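Local coordinates for protein membrane-bound lytic murein transglycosylase A (Burkholderia pseudomallei, PDB 6QK4) that probably cleaves the glycosidic link between N-acetylmuramic acid and N-acetylglucosamine in peptidoglycan, leaving a 1,6-anhydro bond in the muramic acid residue, at residues 99-107 / 329-340; 281-289 / 299-307. All coordinates share one frame; numbering follows the deposited sequence.

Interaction 1: 99-107 / 329-340; sequences LDGLVTGYY and GDQAGRMKQNGR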
loop_
_atom_site.group_PDB
_atom_site.type_symbol
_atom_site.label_atom_id
_atom_site.label_comp_id
_atom_site.label_asym_id
_atom_site.label_seq_id
_atom_site.Cartn_x
_atom_site.Cartn_y
_atom_site.Cartn_z
ATOM N N LEU A 99 12.933 20.355 4.714
ATOM C CA LEU A 99 12.814 19.046 5.364
ATOM C C LEU A 99 11.430 18.438 5.214
ATOM O O LEU A 99 11.330 17.217 5.260
ATOM C CB LEU A 99 13.138 19.136 6.871
ATOM C CG LEU A 99 14.605 19.597 7.178
ATOM C CD1 LEU A 99 14.769 19.783 8.676
ATOM C CD2 LEU A 99 15.551 18.479 6.727
ATOM N N ASP A 100 10.399 19.242 4.895
ATOM C CA ASP A 100 9.048 18.701 4.701
ATOM C C ASP A 100 8.936 17.909 3.403
ATOM O O ASP A 100 9.425 18.349 2.332
ATOM C CB ASP A 100 7.993 19.841 4.603
ATOM C CG ASP A 100 7.709 20.514 5.926
ATOM O OD1 ASP A 100 7.881 19.919 6.986
ATOM O OD2 ASP A 100 7.226 21.663 5.854
ATOM N N GLY A 101 8.232 16.756 3.480
ATOM C CA GLY A 101 7.884 16.029 2.261
ATOM C C GLY A 101 6.585 15.264 2.396
ATOM O O GLY A 101 5.972 15.248 3.455
ATOM N N LEU A 102 6.127 14.658 1.311
ATOM C CA LEU A 102 4.771 14.150 1.256
ATOM C C LEU A 102 4.753 12.633 1.467
ATOM O O LEU A 102 5.553 11.896 0.863
ATOM C CB LEU A 102 4.117 14.513 -0.079
ATOM C CG LEU A 102 2.741 13.938 -0.317
ATOM C CD1 LEU A 102 1.769 14.638 0.611
ATOM C CD2 LEU A 102 2.335 14.104 -1.774
ATOM N N VAL A 103 3.859 12.175 2.339
ATOM C CA VAL A 103 3.630 10.738 2.604
ATOM C C VAL A 103 2.243 10.361 2.099
ATOM O O VAL A 103 1.215 10.827 2.637
ATOM C CB VAL A 103 3.713 10.413 4.098
ATOM C CG1 VAL A 103 3.631 8.859 4.320
ATOM C CG2 VAL A 103 5.056 10.921 4.617
ATOM N N THR A 104 2.195 9.481 1.107
ATOM C CA THR A 104 0.930 8.920 0.669
ATOM C C THR A 104 0.851 7.459 1.138
ATOM O O THR A 104 1.745 6.977 1.827
ATOM C CB THR A 104 0.775 9.062 -0.859
ATOM O OG1 THR A 104 1.937 8.572 -1.529
ATOM C CG2 THR A 104 0.599 10.547 -1.239
ATOM N N GLY A 105 -0.199 6.724 0.749
ATOM C CA GLY A 105 -0.335 5.349 1.222
ATOM C C GLY A 105 -0.796 4.379 0.150
ATOM O O GLY A 105 -1.387 4.776 -0.852
ATOM N N TYR A 106 -0.425 3.100 0.328
ATOM C CA TYR A 106 -0.923 2.057 -0.581
ATOM C C TYR A 106 -1.202 0.796 0.215
ATOM O O TYR A 106 -0.916 0.706 1.427
ATOM C CB TYR A 106 0.051 1.777 -1.724
ATOM C CG TYR A 106 1.397 1.130 -1.448
ATOM C CD1 TYR A 106 2.378 1.753 -0.647
ATOM C CD2 TYR A 106 1.729 -0.096 -2.069
ATOM C CE1 TYR A 106 3.630 1.133 -0.504
ATOM C CE2 TYR A 106 2.965 -0.672 -1.960
ATOM C CZ TYR A 106 3.901 -0.052 -1.137
ATOM O OH TYR A 106 5.139 -0.652 -1.050
ATOM N N TYR A 107 -1.846 -0.164 -0.455
ATOM C CA TYR A 107 -2.283 -1.394 0.201
ATOM C C TYR A 107 -2.350 -2.484 -0.845
ATOM O O TYR A 107 -2.187 -2.228 -2.056
ATOM C CB TYR A 107 -3.664 -1.220 0.882
ATOM C CG TYR A 107 -4.831 -1.248 -0.079
ATOM C CD1 TYR A 107 -5.022 -0.235 -0.992
ATOM C CD2 TYR A 107 -5.771 -2.272 -0.011
ATOM C CE1 TYR A 107 -6.149 -0.231 -1.836
ATOM C CE2 TYR A 107 -6.892 -2.286 -0.847
ATOM C CZ TYR A 107 -7.057 -1.269 -1.750
ATOM O OH TYR A 107 -8.173 -1.268 -2.544
ATOM N N GLY A 329 -6.842 -0.421 2.869
ATOM C CA GLY A 329 -7.080 0.418 1.706
ATOM C C GLY A 329 -7.783 1.745 1.998
ATOM O O GLY A 329 -7.574 2.740 1.281
ATOM N N ASP A 330 -8.671 1.769 2.987
ATOM C CA ASP A 330 -9.331 3.031 3.292
ATOM C C ASP A 330 -8.332 3.985 3.926
ATOM O O ASP A 330 -8.407 5.202 3.703
ATOM C CB ASP A 330 -10.539 2.805 4.207
ATOM C CG ASP A 330 -11.810 2.439 3.392
ATOM O OD1 ASP A 330 -11.868 2.794 2.174
ATOM O OD2 ASP A 330 -12.725 1.796 3.954
ATOM N N GLN A 331 -7.405 3.446 4.717
ATOM C CA GLN A 331 -6.358 4.313 5.267
ATOM C C GLN A 331 -5.477 4.796 4.145
ATOM O O GLN A 331 -5.189 5.986 4.048
ATOM C CB GLN A 331 -5.500 3.605 6.314
ATOM C CG GLN A 331 -6.149 3.186 7.580
ATOM C CD GLN A 331 -6.679 4.353 8.379
ATOM O OE1 GLN A 331 -7.892 4.532 8.512
ATOM N NE2 GLN A 331 -5.784 5.158 8.910
ATOM N N ALA A 332 -5.082 3.876 3.249
ATOM C CA ALA A 332 -4.219 4.242 2.136
ATOM C C ALA A 332 -4.875 5.320 1.272
ATOM O O ALA A 332 -4.214 6.272 0.836
ATOM C CB ALA A 332 -3.876 2.969 1.312
ATOM N N GLY A 333 -6.184 5.180 1.007
ATOM C CA GLY A 333 -6.882 6.112 0.125
ATOM C C GLY A 333 -6.908 7.542 0.617
ATOM O O GLY A 333 -6.936 8.479 -0.182
ATOM N N ARG A 334 -6.888 7.731 1.916
ATOM C CA ARG A 334 -6.985 9.058 2.476
ATOM C C ARG A 334 -5.619 9.631 2.828
ATOM O O ARG A 334 -5.557 10.746 3.327
ATOM C CB ARG A 334 -7.857 9.024 3.728
ATOM C CG ARG A 334 -9.278 8.472 3.504
ATOM C CD ARG A 334 -10.059 9.289 2.471
ATOM N NE ARG A 334 -10.427 8.482 1.295
ATOM C CZ ARG A 334 -10.478 8.930 0.033
ATOM N NH1 ARG A 334 -10.179 10.196 -0.250
ATOM N NH2 ARG A 334 -10.820 8.105 -0.960
ATOM N N MET A 335 -4.523 8.894 2.618
ATOM C CA MET A 335 -3.244 9.349 3.173
ATOM C C MET A 335 -2.592 10.341 2.208
ATOM O O MET A 335 -2.238 9.996 1.068
ATOM C CB MET A 335 -2.289 8.172 3.484
ATOM C CG MET A 335 -1.317 8.538 4.805
ATOM S SD MET A 335 -0.138 7.324 4.708
ATOM C CE MET A 335 0.740 8.084 6.158
ATOM N N LYS A 336 -2.360 11.565 2.699
ATOM C CA LYS A 336 -1.700 12.592 1.895
ATOM C C LYS A 336 -1.204 13.621 2.894
ATOM O O LYS A 336 -1.858 14.649 3.147
ATOM C CB LYS A 336 -2.666 13.203 0.866
ATOM C CG LYS A 336 -1.942 14.056 -0.185
ATOM C CD LYS A 336 -2.872 14.656 -1.289
ATOM C CE LYS A 336 -2.080 15.814 -1.950
ATOM N NZ LYS A 336 -2.511 16.068 -3.344
ATOM N N GLN A 337 -0.115 13.263 3.585
ATOM C CA GLN A 337 0.280 13.886 4.846
ATOM C C GLN A 337 1.671 14.480 4.734
ATOM O O GLN A 337 2.573 13.872 4.140
ATOM C CB GLN A 337 0.294 12.858 6.038
ATOM C CG GLN A 337 -0.845 11.843 6.035
ATOM C CD GLN A 337 -2.223 12.512 6.172
ATOM O OE1 GLN A 337 -3.131 12.375 5.295
ATOM N NE2 GLN A 337 -2.387 13.292 7.256
ATOM N N ASN A 338 1.855 15.634 5.403
ATOM C CA ASN A 338 3.228 16.131 5.535
ATOM C C ASN A 338 4.041 15.160 6.381
ATOM O O ASN A 338 3.514 14.517 7.308
ATOM C CB ASN A 338 3.264 17.477 6.230
ATOM C CG ASN A 338 4.640 18.106 6.205
ATOM O OD1 ASN A 338 5.316 18.137 5.149
ATOM N ND2 ASN A 338 5.086 18.603 7.408
ATOM N N GLY A 339 5.341 15.078 6.045
ATOM C CA GLY A 339 6.248 14.159 6.729
ATOM C C GLY A 339 7.689 14.629 6.811
ATOM O O GLY A 339 8.129 15.524 6.081
ATOM N N ARG A 340 8.413 13.994 7.732
ATOM C CA ARG A 340 9.863 14.183 7.941
ATOM C C ARG A 340 10.567 12.818 7.983
ATOM O O ARG A 340 10.016 11.810 8.473
ATOM C CB ARG A 340 10.141 14.903 9.258
ATOM C CG ARG A 340 9.643 16.335 9.270
ATOM C CD ARG A 340 10.434 17.211 8.292
ATOM N NE ARG A 340 9.905 18.599 8.284
ATOM C CZ ARG A 340 10.237 19.579 9.155
ATOM N NH1 ARG A 340 11.080 19.348 10.181
ATOM N NH2 ARG A 340 9.626 20.788 9.014
HETATM O O HOH W 1 -2.523 7.855 -0.742
#

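Interaction 2: 281-289 / 299-307; sequences PLGTPVFLQ and LNRLVFAQD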
loop_
_atom_site.group_PDB
_atom_site.type_symbol
_atom_site.label_atom_id
_atom_site.label_comp_id
_atom_site.label_asym_id
_atom_site.label_seq_id
_atom_site.Cartn_x
_atom_site.Cartn_y
_atom_site.Cartn_z
ATOM N N PRO A 281 18.046 4.617 -1.335
ATOM C CA PRO A 281 18.299 3.290 -1.931
ATOM C C PRO A 281 17.461 2.208 -1.270
ATOM O O PRO A 281 17.212 2.233 -0.061
ATOM C CB PRO A 281 19.795 3.051 -1.649
ATOM C CG PRO A 281 20.381 4.430 -1.439
ATOM C CD PRO A 281 19.269 5.251 -0.798
ATOM N N LEU A 282 17.026 1.236 -2.075
ATOM C CA LEU A 282 16.342 0.102 -1.473
ATOM C C LEU A 282 17.220 -0.546 -0.403
ATOM O O LEU A 282 18.453 -0.691 -0.542
ATOM C CB LEU A 282 15.953 -0.917 -2.549
ATOM C CG LEU A 282 14.865 -0.432 -3.492
ATOM C CD1 LEU A 282 14.755 -1.416 -4.659
ATOM C CD2 LEU A 282 13.500 -0.195 -2.819
ATOM N N GLY A 283 16.574 -0.888 0.719
ATOM C CA GLY A 283 17.243 -1.434 1.886
ATOM C C GLY A 283 17.476 -0.405 2.999
ATOM O O GLY A 283 17.801 -0.802 4.122
ATOM N N THR A 284 17.306 0.902 2.705
ATOM C CA THR A 284 17.583 1.934 3.726
ATOM C C THR A 284 16.483 1.882 4.769
ATOM O O THR A 284 15.299 1.996 4.413
ATOM C CB THR A 284 17.615 3.347 3.107
ATOM O OG1 THR A 284 18.527 3.372 1.981
ATOM C CG2 THR A 284 18.030 4.391 4.155
ATOM N N PRO A 285 16.807 1.751 6.050
ATOM C CA PRO A 285 15.786 1.996 7.083
ATOM C C PRO A 285 15.572 3.498 7.221
ATOM O O PRO A 285 16.505 4.284 7.084
ATOM C CB PRO A 285 16.418 1.423 8.373
ATOM C CG PRO A 285 17.717 0.689 7.884
ATOM C CD PRO A 285 18.137 1.455 6.628
ATOM N N VAL A 286 14.327 3.903 7.492
ATOM C CA VAL A 286 13.924 5.308 7.497
ATOM C C VAL A 286 13.068 5.509 8.743
ATOM O O VAL A 286 12.104 4.763 8.958
ATOM C CB VAL A 286 13.077 5.703 6.267
ATOM C CG1 VAL A 286 12.715 7.229 6.312
ATOM C CG2 VAL A 286 13.841 5.400 4.969
ATOM N N PHE A 287 13.387 6.544 9.557
ATOM C CA PHE A 287 12.454 6.889 10.611
ATOM C C PHE A 287 11.532 7.953 10.044
ATOM O O PHE A 287 12.015 8.988 9.556
ATOM C CB PHE A 287 13.144 7.367 11.907
ATOM C CG PHE A 287 12.141 7.384 13.045
ATOM C CD1 PHE A 287 11.754 6.189 13.629
ATOM C CD2 PHE A 287 11.470 8.549 13.396
ATOM C CE1 PHE A 287 10.820 6.136 14.592
ATOM C CE2 PHE A 287 10.449 8.509 14.396
ATOM C CZ PHE A 287 10.097 7.288 14.963
ATOM N N LEU A 288 10.225 7.649 10.024
ATOM C CA LEU A 288 9.218 8.471 9.386
ATOM C C LEU A 288 8.379 9.162 10.464
ATOM O O LEU A 288 7.810 8.497 11.311
ATOM C CB LEU A 288 8.341 7.575 8.473
ATOM C CG LEU A 288 7.338 8.290 7.584
ATOM C CD1 LEU A 288 8.002 9.302 6.647
ATOM C CD2 LEU A 288 6.532 7.232 6.755
ATOM N N GLN A 289 8.278 10.488 10.378
ATOM C CA GLN A 289 7.411 11.260 11.255
ATOM C C GLN A 289 6.335 11.875 10.381
ATOM O O GLN A 289 6.659 12.621 9.451
ATOM C CB GLN A 289 8.235 12.335 11.949
ATOM C CG GLN A 289 7.320 13.259 12.847
ATOM C CD GLN A 289 8.164 14.303 13.560
ATOM O OE1 GLN A 289 9.285 14.623 13.121
ATOM N NE2 GLN A 289 7.653 14.820 14.661
ATOM N N LEU A 299 2.027 10.027 13.747
ATOM C CA LEU A 299 2.412 8.679 13.316
ATOM C C LEU A 299 3.933 8.707 13.164
ATOM O O LEU A 299 4.460 9.360 12.258
ATOM C CB LEU A 299 1.712 8.304 12.002
ATOM C CG LEU A 299 2.128 6.922 11.438
ATOM C CD1 LEU A 299 1.821 5.853 12.440
ATOM C CD2 LEU A 299 1.173 6.772 10.225
ATOM N N ASN A 300 4.632 8.119 14.134
ATOM C CA ASN A 300 6.088 8.079 14.138
ATOM C C ASN A 300 6.531 6.633 13.994
ATOM O O ASN A 300 6.207 5.804 14.848
ATOM C CB ASN A 300 6.618 8.652 15.463
ATOM C CG ASN A 300 6.484 10.180 15.512
ATOM O OD1 ASN A 300 7.309 10.901 14.950
ATOM N ND2 ASN A 300 5.468 10.665 16.214
ATOM N N ARG A 301 7.219 6.293 12.891
ATOM C CA ARG A 301 7.315 4.860 12.569
ATOM C C ARG A 301 8.676 4.586 11.932
ATOM O O ARG A 301 9.036 5.276 10.962
ATOM C CB ARG A 301 6.259 4.408 11.509
ATOM C CG ARG A 301 4.992 3.637 11.949
ATOM C CD ARG A 301 5.333 2.294 12.313
ATOM N NE ARG A 301 4.292 1.299 12.520
ATOM C CZ ARG A 301 3.836 0.900 13.702
ATOM N NH1 ARG A 301 4.169 1.556 14.818
ATOM N NH2 ARG A 301 2.994 -0.120 13.760
ATOM N N LEU A 302 9.413 3.599 12.450
ATOM C CA LEU A 302 10.599 3.084 11.768
ATOM C C LEU A 302 10.128 2.135 10.682
ATOM O O LEU A 302 9.425 1.162 10.962
ATOM C CB LEU A 302 11.521 2.355 12.744
ATOM C CG LEU A 302 12.803 1.775 12.091
ATOM C CD1 LEU A 302 13.738 2.832 11.477
ATOM C CD2 LEU A 302 13.524 0.956 13.137
ATOM N N VAL A 303 10.490 2.449 9.441
ATOM C CA VAL A 303 10.092 1.673 8.275
ATOM C C VAL A 303 11.353 1.358 7.460
ATOM O O VAL A 303 12.478 1.846 7.725
ATOM C CB VAL A 303 9.063 2.435 7.417
ATOM C CG1 VAL A 303 7.803 2.800 8.295
ATOM C CG2 VAL A 303 9.654 3.767 6.903
ATOM N N PHE A 304 11.160 0.528 6.418
ATOM C CA PHE A 304 12.298 0.147 5.561
ATOM C C PHE A 304 11.936 0.410 4.117
ATOM O O PHE A 304 10.822 0.107 3.701
ATOM C CB PHE A 304 12.649 -1.336 5.744
ATOM C CG PHE A 304 13.239 -1.636 7.100
ATOM C CD1 PHE A 304 12.403 -1.830 8.167
ATOM C CD2 PHE A 304 14.633 -1.787 7.247
ATOM C CE1 PHE A 304 12.967 -2.106 9.439
ATOM C CE2 PHE A 304 15.215 -2.055 8.500
ATOM C CZ PHE A 304 14.333 -2.189 9.598
ATOM N N ALA A 305 12.864 1.017 3.362
ATOM C CA ALA A 305 12.628 1.279 1.934
ATOM C C ALA A 305 12.735 -0.020 1.147
ATOM O O ALA A 305 13.834 -0.530 0.913
ATOM C CB ALA A 305 13.645 2.321 1.449
ATOM N N GLN A 306 11.577 -0.607 0.787
ATOM C CA GLN A 306 11.557 -1.950 0.249
ATOM C C GLN A 306 10.726 -1.989 -1.001
ATOM O O GLN A 306 10.448 -3.097 -1.491
ATOM C CB GLN A 306 11.039 -2.980 1.276
ATOM C CG GLN A 306 11.982 -2.995 2.563
ATOM C CD GLN A 306 11.566 -4.023 3.617
ATOM O OE1 GLN A 306 10.364 -4.213 3.902
ATOM N NE2 GLN A 306 12.561 -4.560 4.316
ATOM N N ASP A 307 10.364 -0.828 -1.551
ATOM C CA ASP A 307 9.533 -0.862 -2.760
ATOM C C ASP A 307 9.759 0.441 -3.503
ATOM O O ASP A 307 10.362 1.372 -2.985
ATOM C CB ASP A 307 8.033 -1.086 -2.397
ATOM C CG ASP A 307 7.217 -1.782 -3.556
ATOM O OD1 ASP A 307 7.792 -2.095 -4.633
ATOM O OD2 ASP A 307 5.976 -1.972 -3.347
#

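Interaction 1: 99-107 / 329-340
The guanidinium of R340 has L99 CB over one face, 3.4 Å above its plane, and the carboxylate of D100 at its edge. It grips side-on: NE and NH2 both reach D100 OD1, NE at 2.7 Å, with the carboxylate plane turned 38° from the guanidinium. At the other end of the contact, G329 CA sits over the centre of the Y107 ring, a CH-pi contact with CA 3.3 Å from the centroid. Y107 holds CG between its backbone N and carbonyl carbon (chi1 77°), which lays the ring against the helix.

D100 OD1 takes a third donor, N338 ND2 at 3.1 Å, which comes from above the carboxylate; the carboxylate and the N338 amide stand 87° apart. Between these ends the strands 101-107 and 336-340 pair antiparallel, with V103 N to Q337 O at 2.8 Å, answered by Q337 N to V103 O; in the G101-G339 pair the bond from G339 N to G101 O is weak. V103 CG1 touches M335 CE at 3.5 Å. Before M335 the chain forms helix 329-334, whose A332 CB packs on the G105 backbone, and one water accepts from G105 N and lies in bonding reach of A332 O and M335 O.

This joins the MltA family region to the 3D domain region. With three bonds on OD1, and OD2 bonded to G18 N, D100 is probably kept ionised, its charge balanced by R340.

Interaction 2: 281-289 / 299-307
P285 to Q289 runs antiparallel to N300 to F304 as the two arms of a beta hairpin within the 3D domain, a family of the double-psi beta-barrel clan. Hydrogen-bonded pairs V286 with V303 and L288 with R301 alternate with non-hydrogen-bonded ones; V286 N reaches V303 O at 2.8 Å, and V303 N answers to V286 O almost straight, at 177°. Before the strand, a type II turn from P281 to T284 extends the ladder: G283 N bonds to A305 O, and A305 N to T284 O. P281 O, which accepts from both T284 N and T284 OG1, ties the turn together.

One face carries P285, F287, L302 and F304. P285 CB lies 3.7 Å from F304 CE2, while helix 44-55 packs against the F304 ring from outside the hairpin. F287 sends CG anti to its backbone N (chi1 -166°), which carries its ring across the neighbouring strand, with R301 O over one face and CD1 3.9 Å from L302 CB. On the other face V303 CG2 nestles against V286 CB at 4.0 Å and approaches L288 CB; Y320 of strand 317-324 packs on this side. At the far end the side chains of Q289 and N300 run side by side, and Q289 NE2 and N300 ND2 both bond to A13 O. N300 OD1, buried with no polar partner in the model, rests 3.2 Å from Q289 CG.

Overall arrangement
Strand 336-346 is the shared element: it pairs with 101-114 in interaction 1 and with 285-291, the first arm of the hairpin in interaction 2. The seam between the two is a backbone bond, R340 N to Q289 O at 2.8 Å, with V103 CG2 packing on L288 CD1 at 3.9 Å beside it. A second bridge lies elsewhere, where Y106 OH meets D307 OD2 at 2.8 Å, probably a hydrogen bond. The centres are about 13 Å apart, and in sequence interaction 2 is nested inside the long loop that interaction 1 closes. Together they tie the hairpin and strand 336-346, both in the 3D family region, to strand 101-114, which runs through the MltA family region.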